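Local structure of NEQ011 (6GQ8) at residues 42-47 and 96-101. The protein probably reduces superoxide to hydrogen peroxide at a mononuclear iron centre, as a superoxide reductase of the neelaredoxin type. Sequence-based numbering, arbitrary orientation.
Sequences HIQWVD and YCTLHG. With FE (Fe (III) ion), chain E.
CG of Trp45 sits over the backbone, flanked by both N and C (chi1 54°), which turns one face of the indole beneath Tyr96 CB, 3.3 Å from Trp45 CE2; Tyr96, with CG anti to its backbone N (chi1 173°), swings its phenol out alongside the indole. The phenol and the five-membered ring of Trp45 lie at 15° to each other but displaced, with little face shared. Gln44 runs alongside the phenol, its CB at the edge of the Tyr96 ring. Both aromatic ends reach another chain: Trp45 NE1 and Tyr96 OH hydrogen-bond to His59 of the second subunit, and Arg62 of that subunit makes a cation-pi contact with the indole. An alanine in place of Trp45 would remove the face under Tyr96 CB, the NE1 bond and the cation-pi partner of Arg62, and would probably loosen both the packing on Tyr96 and the subunit contact. Strands 43-52 and 89-97 are antiparallel neighbours in the immunoglobulin-like beta-sandwich of the desulfoferrodoxin family; Gln44 N donates to Tyr96 O at 2.9 Å, nearly along the C=O axis. Beyond the Ile43–Cys97 non-hydrogen-bonded pair, Thr98 and His42 clasp each other: Thr98 N gives to His42 O (3.1 Å), and His42 N gives to Thr98 OG1 (3.1 Å). Thr98 CG2 sits over a face of the His42 imidazole, 3.4 Å from His42 NE2; ND1 of that ring is hydrogen-bonded to Glu38 O. Ile43 CD1 packs 3.8 Å from Cys97 CB. Cys97, with SG anti to its backbone N, binds the iron at 2.5 Å from SG to FE; Leu99 N donates to the same sulfur, His100 N adds a weak bond, and the two would probably temper the thiolate's charge. His100 ND1 coordinates FE at 2.2 Å, and His10, His35 and His41 complete the site.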
loop_
_atom_site.group_PDB
_atom_site.type_symbol
_atom_site.label_atom_id
_atom_site.label_comp_id
_atom_site.label_asym_id
_atom_site.label_seq_id
_atom_site.Cartn_x
_atom_site.Cartn_y
_atom_site.Cartn_z
ATOM N N HIS A 42 8.418 -8.135 12.780
ATOM C CA HIS A 42 7.078 -7.625 13.040
ATOM C C HIS A 42 6.130 -8.083 11.943
ATOM O O HIS A 42 6.551 -8.488 10.856
ATOM C CB HIS A 42 7.067 -6.095 13.140
ATOM C CG HIS A 42 7.625 -5.402 11.934
ATOM N ND1 HIS A 42 8.883 -4.841 11.911
ATOM C CD2 HIS A 42 7.095 -5.183 10.707
ATOM C CE1 HIS A 42 9.103 -4.302 10.725
ATOM N NE2 HIS A 42 8.032 -4.495 9.975
ATOM N N ILE A 43 4.838 -8.013 12.251
ATOM C CA ILE A 43 3.799 -8.244 11.256
ATOM C C ILE A 43 3.596 -6.933 10.508
ATOM O O ILE A 43 3.209 -5.923 11.102
ATOM C CB ILE A 43 2.492 -8.718 11.907
ATOM C CG1 ILE A 43 2.735 -9.944 12.795
ATOM C CG2 ILE A 43 1.451 -9.024 10.835
ATOM C CD1 ILE A 43 3.255 -11.157 12.060
ATOM N N GLN A 44 3.868 -6.947 9.207
ATOM C CA GLN A 44 3.912 -5.710 8.437
ATOM C C GLN A 44 2.565 -5.344 7.827
ATOM O O GLN A 44 2.190 -4.167 7.828
ATOM C CB GLN A 44 4.971 -5.817 7.338
ATOM C CG GLN A 44 5.420 -4.480 6.774
ATOM C CD GLN A 44 6.622 -4.618 5.855
ATOM O OE1 GLN A 44 6.485 -4.988 4.688
ATOM N NE2 GLN A 44 7.811 -4.335 6.384
ATOM N N TRP A 45 1.825 -6.317 7.300
ATOM C CA TRP A 45 0.584 -5.998 6.607
ATOM C C TRP A 45 -0.311 -7.226 6.543
ATOM O O TRP A 45 0.122 -8.355 6.786
ATOM C CB TRP A 45 0.857 -5.457 5.198
ATOM C CG TRP A 45 1.728 -6.334 4.340
ATOM C CD1 TRP A 45 3.075 -6.197 4.126
ATOM C CD2 TRP A 45 1.316 -7.469 3.570
ATOM N NE1 TRP A 45 3.520 -7.177 3.273
ATOM C CE2 TRP A 45 2.459 -7.966 2.911
ATOM C CE3 TRP A 45 0.085 -8.105 3.360
ATOM C CZ2 TRP A 45 2.412 -9.078 2.071
ATOM C CZ3 TRP A 45 0.040 -9.207 2.526
ATOM C CH2 TRP A 45 1.198 -9.683 1.892
ATOM N N VAL A 46 -1.576 -6.982 6.204
ATOM C CA VAL A 46 -2.550 -8.036 5.951
ATOM C C VAL A 46 -3.373 -7.649 4.727
ATOM O O VAL A 46 -3.834 -6.509 4.616
ATOM C CB VAL A 46 -3.462 -8.289 7.169
ATOM C CG1 VAL A 46 -4.035 -6.984 7.693
ATOM C CG2 VAL A 46 -4.579 -9.255 6.807
ATOM N N ASP A 47 -3.530 -8.586 3.797
ATOM C CA ASP A 47 -4.438 -8.432 2.668
ATOM C C ASP A 47 -5.689 -9.261 2.921
ATOM O O ASP A 47 -5.603 -10.399 3.392
ATOM C CB ASP A 47 -3.781 -8.878 1.359
ATOM C CG ASP A 47 -2.959 -7.784 0.710
ATOM O OD1 ASP A 47 -3.309 -6.599 0.870
ATOM O OD2 ASP A 47 -1.964 -8.114 0.027
ATOM N N TYR A 96 1.905 -10.940 6.507
ATOM C CA TYR A 96 3.332 -11.041 6.231
ATOM C C TYR A 96 4.128 -10.706 7.480
ATOM O O TYR A 96 3.911 -9.659 8.098
ATOM C CB TYR A 96 3.748 -10.107 5.090
ATOM C CG TYR A 96 5.246 -10.044 4.868
ATOM C CD1 TYR A 96 5.930 -11.117 4.315
ATOM C CD2 TYR A 96 5.969 -8.906 5.195
ATOM C CE1 TYR A 96 7.298 -11.063 4.101
ATOM C CE2 TYR A 96 7.337 -8.844 4.987
ATOM C CZ TYR A 96 7.995 -9.927 4.440
ATOM O OH TYR A 96 9.358 -9.871 4.230
ATOM N N CYS A 97 5.039 -11.601 7.847
ATOM C CA CYS A 97 6.009 -11.366 8.904
ATOM C C CYS A 97 7.381 -11.170 8.274
ATOM O O CYS A 97 7.746 -11.882 7.333
ATOM C CB CYS A 97 6.043 -12.531 9.896
ATOM S SG CYS A 97 7.424 -12.478 11.055
ATOM N N THR A 98 8.129 -10.188 8.779
ATOM C CA THR A 98 9.401 -9.825 8.165
ATOM C C THR A 98 10.458 -10.916 8.280
ATOM O O THR A 98 11.491 -10.820 7.609
ATOM C CB THR A 98 9.934 -8.528 8.776
ATOM O OG1 THR A 98 10.052 -8.678 10.194
ATOM C CG2 THR A 98 8.996 -7.371 8.465
ATOM N N LEU A 99 10.238 -11.938 9.105
ATOM C CA LEU A 99 11.177 -13.042 9.224
ATOM C C LEU A 99 10.608 -14.388 8.808
ATOM O O LEU A 99 11.367 -15.238 8.337
ATOM C CB LEU A 99 11.690 -13.160 10.670
ATOM C CG LEU A 99 12.605 -12.054 11.191
ATOM C CD1 LEU A 99 13.137 -12.412 12.572
ATOM C CD2 LEU A 99 13.753 -11.804 10.228
ATOM N N HIS A 100 9.300 -14.608 8.955
ATOM C CA HIS A 100 8.721 -15.934 8.767
ATOM C C HIS A 100 7.728 -15.990 7.610
ATOM O O HIS A 100 6.877 -16.886 7.571
ATOM C CB HIS A 100 8.082 -16.411 10.070
ATOM C CG HIS A 100 9.031 -16.409 11.227
ATOM N ND1 HIS A 100 8.976 -15.470 12.235
ATOM C CD2 HIS A 100 10.085 -17.208 11.515
ATOM C CE1 HIS A 100 9.942 -15.706 13.105
ATOM N NE2 HIS A 100 10.631 -16.755 12.691
ATOM N N GLY A 101 7.811 -15.049 6.674
ATOM C CA GLY A 101 7.110 -15.199 5.415
ATOM C C GLY A 101 5.626 -14.880 5.510
ATOM O O GLY A 101 5.180 -14.086 6.340
HETATM FE FE FE E . 7.475 -14.004 13.002
#